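Local coordinates for ECF RNA polymerase sigma factor SigD (Mycobacterium tuberculosis, PDB 3VFZ), which probably directs RNA polymerase to specific initiation sites as an alternative sigma factor, this chain being its -35 promoter-binding domain, at residues P33-Q36 / R37-I41; V46-A50 / E51-A55; V64-A67 / Q68-L72. One frame throughout, in Å; residues are numbered along the deposited sequence.

From the N terminus, interaction 1 comes first, in the opening turns of helix 34-46, with Pro33 as N-cap. Interaction 2 follows where the chain leaves that helix and starts helix 50-57, and interaction 3 lies within helix 61-80. Each joins adjoining segments and closes no more than a helical turn or cap; the three run in series without nesting or crossing. In space they meet: Ile39 of interaction 1 packs on Thr53 of interaction 2 and on Ala67 of interaction 3, while Val64 of interaction 3 meets Thr53 and Ala54. The last three helices of the sigma-70 region 4 domain are thus tied together, and the probable helix-turn-helix runs from Ala50 to His69.

Interaction 1 of 3, residues P33-Q36 / R37-I41; sequences PAKQ and REILI
The carboxylate of Glu38 lies beside the aliphatic part of Lys35, its OE1 4.0 Å from Lys35 CE, and no flat group here is stacked on another. The Gln36 amide instead leads to helix 61-80, where it meets Arg70 and Ala71, while the Arg37 side chain runs toward Leu29, Glu30 and Leu32. Lys35 and Glu38 carry opposite charges, but NZ of Lys35 stays 5.0 Å from OE1 of Glu38, so any attraction is probably loose and no salt bridge closes. Swinging CG of Lys35 anti to its backbone N (chi1 171°) sets the chain against Ile39 as well, with Lys35 CG 4.0 Å from Ile39 CD1. Ile39 also packs on the backbone: its CG1 is 3.3 Å from Lys35 O. A branched hydrocarbon suits this buried position, since it also packs on Thr53 and Ala67 of the two following helices. Beneath the side chains the helix is being started. Pro33 is the N-cap, a place where a residue without an N-H costs the helix no bond, and Arg37 N donates a hydrogen bond to Pro33 O at 3.1 Å. The amides of Glu38, Ile39 and Leu40 continue the run with hydrogen bonds to the carbonyl oxygens of Ala34, Lys35 and Gln36. Chemically, then, the turn is held by its backbone bonds, leaving the side chains to divide the work: Ile39 and the long, uncharged Gln36 reach the other helices, while charged Lys35 and Glu38 can remain near water.

Interaction 2 of 3, residues V46-A50 / E51-A55; sequences VGLSA and EETAA
Ser49 has an extended backbone (psi 172°) and stands immediately before helix 50-57, its carbonyl oxygen accepting Thr53 N at 2.9 Å to close the first turn. The side chain of Ser49 reaches forward into that turn: with chi1 at 68°, OG sits between the backbone N and the carbonyl carbon, 3.0 Å from Glu52 N, and accepts its N-H. Glu52 repays the bond. Its OE1 takes the N-H of Ser49 at 3.0 Å in a nearly straight bond (173°), using the anti lone pair, so both amides are satisfied by side chains. The proton of Ser49 OG is less settled, since OE1 of Glu52 and OE2 of Glu51 each offer only a weak acceptor, both 3.4 Å away. Serine fits because it is short enough to reach an amide of its own turn, and glutamate because it is long enough to reach back; two acidic groups at a helix start probably also gain from the helix dipole. Thr53 adds a second bond to Ser49 O through OG1, also at 2.9 Å, and its two donors approach from opposite faces of the carbonyl plane. Leu48 packs against this hydroxyl, its CB 3.3 Å from Thr53 OG1, and its CG rests on Glu52 CB; Leu42 of the preceding helix touches both Leu48 and Thr53. Gly47 makes the exit from helix 34-46 possible, its positive phi being one that a side chain would resist. Ser49 and Glu52 together form a classical capping box, here opening the first helix of the probable helix-turn-helix that belongs to sigma-70 region 4.

Interaction 3 of 3, residues V64-A67 / Q68-L72; sequences VRVA and QHRAL
Val66 and Arg70, one turn apart, run alongside each other in the same direction, with the methyl CG1 of the valine against the guanidinium end of the arginine. Val66 CG1 is 3.7 Å from Arg70 NE, and the extended run of Arg70 from CG to NE carries the charged group alongside the valine. Valine suits the place by offering a compact, branched surface for the long chain to lie along. Val64 and Gln68 are set differently: their side chains meet at a slant, Gln68 CD approaching Val64 CG1 at 4.1 Å. The Gln68 chain begins close to the backbone, because CG lies beside its own backbone N (chi1 -75°) and so hangs over the carbonyl of the previous turn, where Gln68 CG is 3.1 Å from Val64 O. His69 behaves similarly with a ring in place of the chain. Its CD2 comes to 3.1 Å from Arg65 O, which stands obliquely to the imidazole, while Val66 CA lies at the ring edge, near its plane. Ala67 and Ala71 make a slimmer side, Ala71 CB meeting the carbonyl oxygen of Ala67 within the turn. All four residues of 64-67 give their carbonyl to the amide four places on; Arg70 N to Val66 O, at 2.9 Å and 166°, is representative. These turns occupy helix 61-80, whose first part is the second helix of the probable helix-turn-helix. Alanine leaves room for close approach: Ala67 and Ala71 face helix 34-46, whereas Val64, further toward the N terminus, meets helix 50-57. One side of the helix thus rests on its two predecessors; Arg65, Val66 and His69 are exposed, and Arg70, though exposed, still touches helix 34-46 at its base.

Interaction 1 of 3, residues P33-Q36 / R37-I41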
ATOM      1  N   PRO A  33      -0.082  -3.922   7.375  1.00 42.50           N
ATOM      2  CA  PRO A  33       1.278  -4.452   7.548  1.00 47.38           C
ATOM      3  C   PRO A  33       2.265  -3.482   6.917  1.00 44.07           C
ATOM      4  O   PRO A  33       1.940  -2.836   5.911  1.00 32.58           O
ATOM      5  CB  PRO A  33       1.256  -5.756   6.742  1.00 48.79           C
ATOM      6  CG  PRO A  33      -0.182  -6.139   6.671  1.00 50.24           C
ATOM      7  CD  PRO A  33      -0.955  -4.853   6.640  1.00 41.32           C
ATOM      8  N   ALA A  34       3.454  -3.378   7.503  1.00 35.35           N
ATOM      9  CA  ALA A  34       4.488  -2.495   7.002  1.00 38.29           C
ATOM     10  C   ALA A  34       4.682  -2.612   5.489  1.00 39.78           C
ATOM     11  O   ALA A  34       4.821  -1.609   4.795  1.00 35.42           O
ATOM     12  CB  ALA A  34       5.815  -2.774   7.735  1.00 39.02           C
ATOM     13  N   LYS A  35       4.695  -3.841   4.985  1.00 41.10           N
ATOM     14  CA  LYS A  35       5.009  -4.083   3.580  1.00 44.19           C
ATOM     15  C   LYS A  35       3.961  -3.472   2.657  1.00 36.11           C
ATOM     16  O   LYS A  35       4.278  -2.974   1.582  1.00 32.41           O
ATOM     17  CB  LYS A  35       5.123  -5.587   3.318  1.00 54.52           C
ATOM     18  CG  LYS A  35       5.233  -5.952   1.851  1.00 66.50           C
ATOM     19  CD  LYS A  35       6.299  -7.008   1.629  1.00 76.49           C
ATOM     20  CE  LYS A  35       7.657  -6.499   2.081  1.00 83.89           C
ATOM     21  NZ  LYS A  35       8.737  -7.512   1.914  1.00 89.18           N
ATOM     22  N   GLN A  36       2.711  -3.524   3.091  1.00 23.48           N
ATOM     23  CA  GLN A  36       1.619  -2.970   2.317  1.00 20.50           C
ATOM     24  C   GLN A  36       1.661  -1.439   2.354  1.00 26.51           C
ATOM     25  O   GLN A  36       1.371  -0.790   1.356  1.00 26.67           O
ATOM     26  CB  GLN A  36       0.274  -3.510   2.823  1.00 27.67           C
ATOM     27  CG  GLN A  36       0.069  -5.003   2.537  1.00 36.45           C
ATOM     28  CD  GLN A  36      -1.225  -5.553   3.129  1.00 36.74           C
ATOM     29  OE1 GLN A  36      -2.126  -4.802   3.489  1.00 33.18           O
ATOM     30  NE2 GLN A  36      -1.313  -6.872   3.235  1.00 36.12           N
ATOM     31  N   ARG A  37       2.030  -0.859   3.492  1.00 32.07           N
ATOM     32  CA  ARG A  37       2.158   0.598   3.574  1.00 33.14           C
ATOM     33  C   ARG A  37       3.217   1.062   2.594  1.00 29.36           C
ATOM     34  O   ARG A  37       3.024   2.013   1.837  1.00 29.03           O
ATOM     35  CB  ARG A  37       2.562   1.038   4.980  1.00 33.93           C
ATOM     36  CG  ARG A  37       1.497   0.832   6.029  1.00 43.40           C
ATOM     37  CD  ARG A  37       2.082   0.921   7.437  1.00 46.17           C
ATOM     38  NE  ARG A  37       2.637   2.242   7.723  1.00 50.75           N
ATOM     39  CZ  ARG A  37       3.239   2.562   8.868  1.00 61.34           C
ATOM     40  NH1 ARG A  37       3.367   1.646   9.822  1.00 57.40           N
ATOM     41  NH2 ARG A  37       3.719   3.787   9.060  1.00 60.73           N
ATOM     42  N   GLU A  38       4.347   0.369   2.630  1.00 27.98           N
ATOM     43  CA  GLU A  38       5.471   0.670   1.779  1.00 26.05           C
ATOM     44  C   GLU A  38       5.077   0.592   0.309  1.00 26.45           C
ATOM     45  O   GLU A  38       5.392   1.480  -0.484  1.00 23.56           O
ATOM     46  CB  GLU A  38       6.576  -0.341   2.093  1.00 29.43           C
ATOM     47  CG  GLU A  38       7.695  -0.374   1.112  1.00 33.21           C
ATOM     48  CD  GLU A  38       8.729  -1.404   1.507  1.00 43.04           C
ATOM     49  OE1 GLU A  38       8.337  -2.545   1.853  1.00 36.96           O
ATOM     50  OE2 GLU A  38       9.925  -1.060   1.492  1.00 46.36           O
ATOM     51  N   ILE A  39       4.369  -0.473  -0.057  1.00 25.83           N
ATOM     52  CA  ILE A  39       3.926  -0.654  -1.443  1.00 23.46           C
ATOM     53  C   ILE A  39       2.988   0.464  -1.901  1.00 25.85           C
ATOM     54  O   ILE A  39       3.159   1.029  -2.985  1.00 22.34           O
ATOM     55  CB  ILE A  39       3.280  -2.063  -1.648  1.00 24.52           C
ATOM     56  CG1 ILE A  39       4.395  -3.100  -1.739  1.00 27.00           C
ATOM     57  CG2 ILE A  39       2.421  -2.096  -2.891  1.00 25.29           C
ATOM     58  CD1 ILE A  39       3.900  -4.544  -1.611  1.00 34.67           C
ATOM     59  N   LEU A  40       1.995   0.793  -1.082  1.00 24.01           N
ATOM     60  CA  LEU A  40       1.040   1.838  -1.468  1.00 20.80           C
ATOM     61  C   LEU A  40       1.723   3.191  -1.611  1.00 19.84           C
ATOM     62  O   LEU A  40       1.442   3.926  -2.555  1.00 25.18           O
ATOM     63  CB  LEU A  40      -0.118   1.942  -0.476  1.00 21.41           C
ATOM     64  CG  LEU A  40      -1.100   0.766  -0.436  1.00 26.11           C
ATOM     65  CD1 LEU A  40      -2.343   1.137   0.387  1.00 28.65           C
ATOM     66  CD2 LEU A  40      -1.515   0.391  -1.859  1.00 32.20           C
ATOM     67  N   ILE A  41       2.614   3.524  -0.678  1.00 21.21           N
ATOM     68  CA  ILE A  41       3.342   4.792  -0.789  1.00 22.41           C
ATOM     69  C   ILE A  41       4.162   4.846  -2.085  1.00 21.67           C
ATOM     70  O   ILE A  41       4.113   5.842  -2.821  1.00 23.94           O
ATOM     71  CB  ILE A  41       4.213   5.069   0.434  1.00 23.28           C
ATOM     72  CG1 ILE A  41       3.348   5.233   1.687  1.00 23.85           C
ATOM     73  CG2 ILE A  41       5.056   6.317   0.224  1.00 32.03           C
ATOM     74  CD1 ILE A  41       4.196   5.278   2.981  1.00 24.83           C
TER

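Interaction 2 of 3, residues V46-A50 / E51-A55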
ATOM      1  N   VAL A  46       4.665   8.062  -4.769  1.00 32.36           N
ATOM      2  CA  VAL A  46       5.898   8.233  -5.517  1.00 28.87           C
ATOM      3  C   VAL A  46       5.694   7.909  -6.991  1.00 39.01           C
ATOM      4  O   VAL A  46       6.260   8.565  -7.859  1.00 43.94           O
ATOM      5  CB  VAL A  46       7.021   7.372  -4.951  1.00 29.80           C
ATOM      6  CG1 VAL A  46       8.247   7.493  -5.833  1.00 35.04           C
ATOM      7  CG2 VAL A  46       7.329   7.793  -3.520  1.00 27.43           C
ATOM      8  N   GLY A  47       4.895   6.891  -7.277  1.00 31.52           N
ATOM      9  CA  GLY A  47       4.501   6.623  -8.650  1.00 34.87           C
ATOM     10  C   GLY A  47       5.273   5.519  -9.341  1.00 41.83           C
ATOM     11  O   GLY A  47       5.216   5.412 -10.572  1.00 40.51           O
ATOM     12  N   LEU A  48       5.996   4.705  -8.567  1.00 33.31           N
ATOM     13  CA  LEU A  48       6.637   3.504  -9.109  1.00 33.39           C
ATOM     14  C   LEU A  48       5.580   2.605  -9.742  1.00 42.20           C
ATOM     15  O   LEU A  48       4.441   2.549  -9.278  1.00 37.23           O
ATOM     16  CB  LEU A  48       7.361   2.714  -8.015  1.00 36.16           C
ATOM     17  CG  LEU A  48       8.797   3.121  -7.691  1.00 40.35           C
ATOM     18  CD1 LEU A  48       8.894   4.599  -7.402  1.00 51.80           C
ATOM     19  CD2 LEU A  48       9.335   2.312  -6.540  1.00 38.10           C
ATOM     20  N   SER A  49       5.962   1.915 -10.809  1.00 41.40           N
ATOM     21  CA  SER A  49       5.108   0.904 -11.403  1.00 40.98           C
ATOM     22  C   SER A  49       5.138  -0.315 -10.501  1.00 37.26           C
ATOM     23  O   SER A  49       5.932  -0.381  -9.560  1.00 32.80           O
ATOM     24  CB  SER A  49       5.635   0.509 -12.781  1.00 46.06           C
ATOM     25  OG  SER A  49       6.864  -0.186 -12.648  1.00 43.32           O
ATOM     26  N   ALA A  50       4.286  -1.292 -10.796  1.00 39.67           N
ATOM     27  CA  ALA A  50       4.265  -2.516 -10.015  1.00 38.82           C
ATOM     28  C   ALA A  50       5.618  -3.215 -10.105  1.00 39.84           C
ATOM     29  O   ALA A  50       6.098  -3.776  -9.117  1.00 40.97           O
ATOM     30  CB  ALA A  50       3.145  -3.431 -10.483  1.00 37.93           C
ATOM     31  N   GLU A  51       6.234  -3.166 -11.286  1.00 40.31           N
ATOM     32  CA  GLU A  51       7.504  -3.845 -11.516  1.00 45.20           C
ATOM     33  C   GLU A  51       8.638  -3.156 -10.769  1.00 44.82           C
ATOM     34  O   GLU A  51       9.498  -3.812 -10.171  1.00 44.16           O
ATOM     35  CB  GLU A  51       7.828  -3.900 -13.014  1.00 61.94           C
ATOM     36  CG  GLU A  51       6.679  -4.388 -13.894  1.00 73.38           C
ATOM     37  CD  GLU A  51       5.769  -3.258 -14.368  1.00 79.50           C
ATOM     38  OE1 GLU A  51       4.584  -3.227 -13.963  1.00 69.56           O
ATOM     39  OE2 GLU A  51       6.239  -2.405 -15.155  1.00 86.76           O
ATOM     40  N   GLU A  52       8.642  -1.827 -10.817  1.00 43.26           N
ATOM     41  CA  GLU A  52       9.663  -1.040 -10.137  1.00 45.33           C
ATOM     42  C   GLU A  52       9.540  -1.187  -8.626  1.00 44.24           C
ATOM     43  O   GLU A  52      10.543  -1.228  -7.907  1.00 34.16           O
ATOM     44  CB  GLU A  52       9.560   0.432 -10.547  1.00 56.23           C
ATOM     45  CG  GLU A  52       9.850   0.677 -12.026  1.00 61.49           C
ATOM     46  CD  GLU A  52       9.659   2.124 -12.430  1.00 60.63           C
ATOM     47  OE1 GLU A  52       8.621   2.711 -12.061  1.00 57.44           O
ATOM     48  OE2 GLU A  52      10.551   2.673 -13.111  1.00 63.62           O
ATOM     49  N   THR A  53       8.299  -1.278  -8.150  1.00 35.17           N
ATOM     50  CA  THR A  53       8.035  -1.462  -6.732  1.00 29.21           C
ATOM     51  C   THR A  53       8.558  -2.814  -6.255  1.00 30.50           C
ATOM     52  O   THR A  53       9.231  -2.900  -5.227  1.00 35.39           O
ATOM     53  CB  THR A  53       6.529  -1.355  -6.438  1.00 32.03           C
ATOM     54  OG1 THR A  53       6.111  -0.003  -6.642  1.00 32.61           O
ATOM     55  CG2 THR A  53       6.236  -1.743  -5.010  1.00 32.09           C
ATOM     56  N   ALA A  54       8.255  -3.867  -7.005  1.00 30.10           N
ATOM     57  CA  ALA A  54       8.750  -5.198  -6.671  1.00 34.92           C
ATOM     58  C   ALA A  54      10.282  -5.209  -6.626  1.00 44.56           C
ATOM     59  O   ALA A  54      10.879  -5.809  -5.731  1.00 39.26           O
ATOM     60  CB  ALA A  54       8.239  -6.236  -7.667  1.00 33.30           C
ATOM     61  N   ALA A  55      10.912  -4.551  -7.592  1.00 49.84           N
ATOM     62  CA  ALA A  55      12.374  -4.438  -7.585  1.00 50.14           C
ATOM     63  C   ALA A  55      12.830  -3.665  -6.352  1.00 51.18           C
ATOM     64  O   ALA A  55      13.799  -4.039  -5.697  1.00 47.84           O
ATOM     65  CB  ALA A  55      12.864  -3.760  -8.852  1.00 44.47           C
TER

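Interaction 3 of 3, residues V64-A67 / Q68-L72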
ATOM      1  N   VAL A  64       3.444  -8.105  -5.256  1.00 29.70           N
ATOM      2  CA  VAL A  64       3.059  -6.700  -5.099  1.00 28.19           C
ATOM      3  C   VAL A  64       1.576  -6.522  -5.454  1.00 27.61           C
ATOM      4  O   VAL A  64       0.841  -5.866  -4.732  1.00 30.53           O
ATOM      5  CB  VAL A  64       3.954  -5.765  -5.940  1.00 31.53           C
ATOM      6  CG1 VAL A  64       3.334  -4.367  -6.037  1.00 36.69           C
ATOM      7  CG2 VAL A  64       5.368  -5.681  -5.339  1.00 31.05           C
ATOM      8  N   ARG A  65       1.129  -7.140  -6.546  1.00 29.94           N
ATOM      9  CA  ARG A  65      -0.289  -7.091  -6.899  1.00 31.35           C
ATOM     10  C   ARG A  65      -1.195  -7.657  -5.798  1.00 30.69           C
ATOM     11  O   ARG A  65      -2.224  -7.075  -5.476  1.00 30.69           O
ATOM     12  CB  ARG A  65      -0.556  -7.834  -8.208  1.00 36.19           C
ATOM     13  CG  ARG A  65      -0.139  -7.096  -9.468  1.00 40.81           C
ATOM     14  CD  ARG A  65      -0.567  -7.899 -10.713  1.00 47.94           C
ATOM     15  NE  ARG A  65       0.422  -7.806 -11.781  1.00 65.94           N
ATOM     16  CZ  ARG A  65       1.211  -8.805 -12.162  1.00 74.28           C
ATOM     17  NH1 ARG A  65       1.119  -9.992 -11.578  1.00 74.73           N
ATOM     18  NH2 ARG A  65       2.088  -8.619 -13.139  1.00 78.77           N
ATOM     19  N   VAL A  66      -0.820  -8.800  -5.231  1.00 29.61           N
ATOM     20  CA  VAL A  66      -1.603  -9.398  -4.146  1.00 27.53           C
ATOM     21  C   VAL A  66      -1.656  -8.518  -2.911  1.00 25.90           C
ATOM     22  O   VAL A  66      -2.719  -8.325  -2.321  1.00 28.01           O
ATOM     23  CB  VAL A  66      -1.030 -10.767  -3.738  1.00 37.18           C
ATOM     24  CG1 VAL A  66      -1.749 -11.300  -2.510  1.00 42.72           C
ATOM     25  CG2 VAL A  66      -1.147 -11.732  -4.891  1.00 36.62           C
ATOM     26  N   ALA A  67      -0.499  -7.989  -2.518  1.00 26.37           N
ATOM     27  CA  ALA A  67      -0.426  -7.061  -1.397  1.00 25.02           C
ATOM     28  C   ALA A  67      -1.288  -5.818  -1.630  1.00 24.73           C
ATOM     29  O   ALA A  67      -1.873  -5.283  -0.694  1.00 27.93           O
ATOM     30  CB  ALA A  67       1.039  -6.646  -1.161  1.00 30.16           C
ATOM     31  N   GLN A  68      -1.323  -5.333  -2.871  1.00 28.05           N
ATOM     32  CA  GLN A  68      -2.157  -4.172  -3.224  1.00 28.24           C
ATOM     33  C   GLN A  68      -3.613  -4.499  -2.968  1.00 25.43           C
ATOM     34  O   GLN A  68      -4.323  -3.746  -2.311  1.00 26.89           O
ATOM     35  CB  GLN A  68      -1.983  -3.812  -4.706  1.00 26.08           C
ATOM     36  CG  GLN A  68      -0.664  -3.128  -5.002  1.00 30.07           C
ATOM     37  CD  GLN A  68      -0.470  -2.860  -6.486  1.00 35.57           C
ATOM     38  OE1 GLN A  68      -1.263  -3.292  -7.328  1.00 41.23           O
ATOM     39  NE2 GLN A  68       0.580  -2.143  -6.808  1.00 31.22           N
ATOM     40  N   HIS A  69      -4.036  -5.650  -3.476  1.00 27.59           N
ATOM     41  CA  HIS A  69      -5.411  -6.115  -3.283  1.00 29.40           C
ATOM     42  C   HIS A  69      -5.756  -6.225  -1.802  1.00 26.95           C
ATOM     43  O   HIS A  69      -6.795  -5.728  -1.361  1.00 31.36           O
ATOM     44  CB  HIS A  69      -5.638  -7.454  -3.989  1.00 40.34           C
ATOM     45  CG  HIS A  69      -5.775  -7.335  -5.475  1.00 52.95           C
ATOM     46  ND1 HIS A  69      -6.792  -6.621  -6.073  1.00 62.18           N
ATOM     47  CD2 HIS A  69      -5.033  -7.851  -6.484  1.00 56.68           C
ATOM     48  CE1 HIS A  69      -6.666  -6.694  -7.386  1.00 67.21           C
ATOM     49  NE2 HIS A  69      -5.606  -7.435  -7.662  1.00 65.29           N
ATOM     50  N   ARG A  70      -4.888  -6.869  -1.026  1.00 26.60           N
ATOM     51  CA  ARG A  70      -5.145  -7.027   0.405  1.00 28.52           C
ATOM     52  C   ARG A  70      -5.218  -5.665   1.101  1.00 35.06           C
ATOM     53  O   ARG A  70      -6.058  -5.444   1.978  1.00 29.19           O
ATOM     54  CB  ARG A  70      -4.066  -7.890   1.052  1.00 29.50           C
ATOM     55  CG  ARG A  70      -4.053  -9.318   0.502  1.00 42.01           C
ATOM     56  CD  ARG A  70      -3.371 -10.290   1.430  1.00 61.22           C
ATOM     57  NE  ARG A  70      -3.226 -11.615   0.819  1.00 81.73           N
ATOM     58  CZ  ARG A  70      -4.241 -12.393   0.445  1.00 90.57           C
ATOM     59  NH1 ARG A  70      -5.495 -11.990   0.605  1.00 91.93           N
ATOM     60  NH2 ARG A  70      -3.998 -13.581  -0.097  1.00 92.02           N
ATOM     61  N   ALA A  71      -4.332  -4.758   0.709  1.00 30.19           N
ATOM     62  CA  ALA A  71      -4.315  -3.417   1.301  1.00 33.72           C
ATOM     63  C   ALA A  71      -5.582  -2.621   1.020  1.00 31.03           C
ATOM     64  O   ALA A  71      -6.155  -2.018   1.922  1.00 28.49           O
ATOM     65  CB  ALA A  71      -3.094  -2.632   0.831  1.00 27.88           C
ATOM     66  N   LEU A  72      -6.009  -2.577  -0.235  1.00 28.12           N
ATOM     67  CA  LEU A  72      -7.181  -1.770  -0.565  1.00 30.84           C
ATOM     68  C   LEU A  72      -8.424  -2.299   0.144  1.00 29.19           C
ATOM     69  O   LEU A  72      -9.310  -1.527   0.529  1.00 28.87           O
ATOM     70  CB  LEU A  72      -7.405  -1.714  -2.071  1.00 33.44           C
ATOM     71  CG  LEU A  72      -6.288  -1.046  -2.869  1.00 39.68           C
ATOM     72  CD1 LEU A  72      -6.806  -0.615  -4.219  1.00 42.72           C
ATOM     73  CD2 LEU A  72      -5.726   0.144  -2.116  1.00 43.07           C
TER